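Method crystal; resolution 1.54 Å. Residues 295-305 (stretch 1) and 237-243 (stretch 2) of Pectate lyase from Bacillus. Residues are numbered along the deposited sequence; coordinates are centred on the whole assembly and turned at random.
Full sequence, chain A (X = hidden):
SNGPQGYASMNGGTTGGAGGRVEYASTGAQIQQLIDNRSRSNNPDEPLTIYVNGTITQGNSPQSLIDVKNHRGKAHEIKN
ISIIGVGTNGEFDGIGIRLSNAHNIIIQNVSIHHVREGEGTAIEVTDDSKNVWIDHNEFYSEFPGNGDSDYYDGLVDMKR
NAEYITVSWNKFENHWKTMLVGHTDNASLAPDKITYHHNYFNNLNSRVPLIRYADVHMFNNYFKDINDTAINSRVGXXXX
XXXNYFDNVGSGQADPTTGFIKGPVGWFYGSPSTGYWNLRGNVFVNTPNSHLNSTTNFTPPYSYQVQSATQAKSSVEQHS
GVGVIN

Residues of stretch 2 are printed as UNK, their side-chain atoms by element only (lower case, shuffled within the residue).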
# COMPACT_ATOMS: atom_id res chain seq x y z
N THR A 295 -12.11 19.65 6.08
CA THR A 295 -13.12 19.93 5.08
C THR A 295 -14.17 18.82 5.00
O THR A 295 -15.05 18.88 4.16
CB THR A 295 -12.49 20.18 3.66
OG1 THR A 295 -11.88 18.97 3.16
CG2 THR A 295 -11.42 21.28 3.75
N THR A 296 -14.04 17.76 5.82
CA THR A 296 -15.09 16.76 5.95
C THR A 296 -15.10 16.26 7.39
O THR A 296 -14.07 16.35 8.08
CB THR A 296 -14.90 15.56 4.95
OG1 THR A 296 -15.95 14.60 5.17
CG2 THR A 296 -13.55 14.83 5.11
N ASN A 297 -16.27 15.75 7.82
CA ASN A 297 -16.41 15.08 9.11
C ASN A 297 -16.22 13.57 9.00
O ASN A 297 -16.40 12.85 10.00
CB ASN A 297 -17.80 15.32 9.69
CG ASN A 297 -18.09 16.77 9.94
OD1 ASN A 297 -19.13 17.30 9.51
ND2 ASN A 297 -17.19 17.43 10.64
N PHE A 298 -15.87 13.07 7.81
CA PHE A 298 -15.69 11.63 7.58
C PHE A 298 -14.85 10.94 8.67
O PHE A 298 -13.72 11.36 8.95
CB PHE A 298 -15.05 11.36 6.22
CG PHE A 298 -14.67 9.92 6.03
CD1 PHE A 298 -15.62 8.95 5.86
CD2 PHE A 298 -13.34 9.55 6.13
CE1 PHE A 298 -15.25 7.59 5.72
CE2 PHE A 298 -12.96 8.23 5.99
CZ PHE A 298 -13.92 7.24 5.80
N THR A 299 -15.45 9.90 9.26
CA THR A 299 -14.80 8.94 10.16
C THR A 299 -15.17 7.53 9.65
O THR A 299 -16.29 7.31 9.18
CB THR A 299 -15.44 9.19 11.56
OG1 THR A 299 -15.13 10.53 11.98
CG2 THR A 299 -14.92 8.26 12.58
N PRO A 300 -14.23 6.56 9.76
CA PRO A 300 -14.49 5.25 9.18
C PRO A 300 -15.43 4.43 10.06
O PRO A 300 -15.55 4.63 11.28
CB PRO A 300 -13.09 4.61 9.12
CG PRO A 300 -12.37 5.25 10.33
CD PRO A 300 -12.88 6.66 10.33
N PRO A 301 -16.10 3.48 9.44
CA PRO A 301 -17.15 2.70 10.08
C PRO A 301 -16.68 1.50 10.86
O PRO A 301 -17.40 0.51 10.87
CB PRO A 301 -17.99 2.24 8.89
CG PRO A 301 -16.99 2.09 7.79
CD PRO A 301 -15.99 3.19 8.00
N TYR A 302 -15.52 1.53 11.50
CA TYR A 302 -15.05 0.36 12.21
C TYR A 302 -14.44 0.77 13.55
O TYR A 302 -14.09 1.93 13.74
CB TYR A 302 -14.02 -0.45 11.37
CG TYR A 302 -12.87 0.37 10.79
CD1 TYR A 302 -11.90 0.94 11.62
CD2 TYR A 302 -12.77 0.61 9.42
CE1 TYR A 302 -10.85 1.69 11.10
CE2 TYR A 302 -11.70 1.37 8.90
CZ TYR A 302 -10.76 1.88 9.74
OH TYR A 302 -9.71 2.61 9.19
N SER A 303 -14.33 -0.22 14.44
CA SER A 303 -13.64 -0.04 15.72
C SER A 303 -12.14 -0.09 15.49
O SER A 303 -11.68 -0.83 14.63
CB SER A 303 -14.05 -1.17 16.64
OG SER A 303 -15.46 -1.18 16.87
N TYR A 304 -11.37 0.64 16.31
CA TYR A 304 -9.93 0.59 16.19
C TYR A 304 -9.31 1.17 17.46
O TYR A 304 -9.99 1.81 18.28
CB TYR A 304 -9.43 1.32 14.92
CG TYR A 304 -9.72 2.80 14.89
CD1 TYR A 304 -8.76 3.74 15.25
CD2 TYR A 304 -11.00 3.28 14.53
CE1 TYR A 304 -9.02 5.10 15.26
CE2 TYR A 304 -11.28 4.64 14.51
CZ TYR A 304 -10.29 5.57 14.89
OH TYR A 304 -10.60 6.91 14.85
N GLN A 305 -8.02 0.91 17.63
CA GLN A 305 -7.24 1.50 18.71
C GLN A 305 -6.25 2.44 18.11
O GLN A 305 -5.60 2.08 17.10
CB GLN A 305 -6.51 0.38 19.45
CG GLN A 305 -7.45 -0.49 20.22
CD GLN A 305 -7.98 0.20 21.45
OE1 GLN A 305 -7.22 0.81 22.21
NE2 GLN A 305 -9.30 0.13 21.66
N UNK A 237 -12.53 12.22 -2.90
CA UNK A 237 -11.95 11.37 -1.85
C UNK A 237 -12.24 11.96 -0.48
O UNK A 237 -12.38 13.16 -0.35
c UNK A 237 -10.45 11.25 -2.02
N UNK A 238 -12.36 11.11 0.53
CA UNK A 238 -12.45 11.59 1.92
C UNK A 238 -11.40 10.88 2.74
O UNK A 238 -11.43 9.63 2.81
c UNK A 238 -14.92 12.03 1.77
n UNK A 238 -18.65 10.97 3.52
n UNK A 238 -16.64 10.45 2.53
c UNK A 238 -16.28 11.86 2.43
c UNK A 238 -17.81 10.06 3.04
c UNK A 238 -13.82 11.27 2.52
n UNK A 238 -18.11 8.79 3.13
N UNK A 239 -10.46 11.64 3.31
CA UNK A 239 -9.39 10.99 4.08
C UNK A 239 -9.38 11.50 5.52
O UNK A 239 -9.31 12.72 5.74
c UNK A 239 -6.92 10.39 4.21
c UNK A 239 -7.99 11.13 3.40
c UNK A 239 -7.58 12.53 3.21
N UNK A 240 -9.56 10.58 6.47
CA UNK A 240 -9.43 10.93 7.89
C UNK A 240 -7.97 10.78 8.29
O UNK A 240 -7.45 9.65 8.27
c UNK A 240 -10.58 9.32 11.15
c UNK A 240 -10.58 9.59 12.52
c UNK A 240 -10.38 10.05 8.73
c UNK A 240 -10.18 11.91 12.05
c UNK A 240 -10.16 11.64 10.68
c UNK A 240 -10.38 10.88 12.97
c UNK A 240 -10.34 10.34 10.23
N UNK A 241 -7.32 11.90 8.58
CA UNK A 241 -5.87 11.95 8.88
C UNK A 241 -5.77 12.17 10.37
O UNK A 241 -5.99 13.26 10.84
c UNK A 241 -3.70 13.11 8.31
c UNK A 241 -5.22 13.07 8.11
c UNK A 241 -5.61 12.95 6.62
N UNK A 242 -5.45 11.08 11.08
CA UNK A 242 -5.60 11.06 12.55
C UNK A 242 -4.33 10.63 13.25
O UNK A 242 -3.79 9.53 13.04
o UNK A 242 -8.09 7.85 13.86
c UNK A 242 -6.73 10.06 12.87
c UNK A 242 -8.07 8.83 14.64
c UNK A 242 -7.06 9.95 14.35
o UNK A 242 -8.76 8.95 15.69
N UNK A 243 -3.85 11.49 14.14
CA UNK A 243 -2.73 11.13 15.02
C UNK A 243 -1.52 10.60 14.28
O UNK A 243 -0.93 9.58 14.65
o UNK A 243 -4.86 11.79 16.81
n UNK A 243 -4.32 10.11 18.25
c UNK A 243 -4.19 10.76 17.09
c UNK A 243 -3.19 10.15 16.13

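Position 237 carries a single side-chain carbon, bonded to CA and therefore CB. No heavier group extends from it, and it is out of contact with stretch 1, CB lying 8.6 Å from T296 CG2 at its nearest. One carbon means alanine, A237.

Position 238 opens the strand. Its side chain is a run of three carbons, then a nitrogen, then a carbon carrying two further nitrogens: seven atoms, four carbons and three nitrogens. The CA-to-CB bond points toward stretch 1; the third carbon lies 3.9 Å from T296 OG1, and one terminal nitrogen comes 3.7 Å from F298 CD1. The planar three-nitrogen terminus is a guanidinium, so the residue is arginine, R238. The chain extends with chi1 m, chi2 t and chi3 m. F298 CD1 sits over one face of the guanidinium; NE and NH1 are hydrogen-bonded elsewhere in the structure.

Position 239 has three carbons, one at CB bearing the other two. CA-to-CB points away from stretch 1, with CB, the nearest side-chain atom, 6.2 Å from F298 CD2; the backbone makes the approach instead, C of 239 lying 4.5 Å from F298 CD2, at the edge of that ring. A beta-branched side chain made of carbon alone, with both branches ending at once, is valine, V239.

Position 240 shows one carbon followed by a closed ring of six carbons. Its CA is 6.2 Å from T299 CA, the nearest CA pairing between the stretches. CB packs 3.6 Å from F298 O and 4.0 Å from F298 CD2. Further out, one ring carbon touches P300 CD at 3.6 Å, and another meets Y304 OH at 3.6 Å, the hydroxyl lying at the ring's edge near its plane. With no oxygen on the ring, this is phenylalanine, F240, not tyrosine; the two ring atoms are CD2 and CE2.

Position 241 repeats the three-carbon, CB-branched pattern. It is buried, yet its nearest gamma carbon remains 8.3 Å from T296 CG2. It is valine, V241.

Position 242 has three carbons in line, the third carrying two oxygens, each 2.9 Å from Y304 OH. Two methylenes and a carboxylate identify glutamate, E242. With chi1 and chi2 both t, the extended chain brings OE1 and OE2 to Y304. Both hydrogen bonds are weak, and they compete for one hydroxyl proton.

Position 243 has two carbons, the second bearing one oxygen and one nitrogen, a carboxamide one methylene from CA, without contact across the interface: asparagine, N243.

The contact works through strand alternation: 238, 240 and 242 point toward the irregular segment, whereas 239 points away. F298 is central, covered over 98 Å² and reaching R238, V239 and F240. F298 N donates to T296 OG1 at 3.1 Å with a 160° angle, tying together two residues that both touch R238. F240 adds apolar packing against F298 and P300, and Y304 closes the patch through E242. Altogether 419 Å² is buried, mainly by packing, with polar contact concentrated at the Y304 hydroxyl.

Stretch 2 237-243: ARVFVEN
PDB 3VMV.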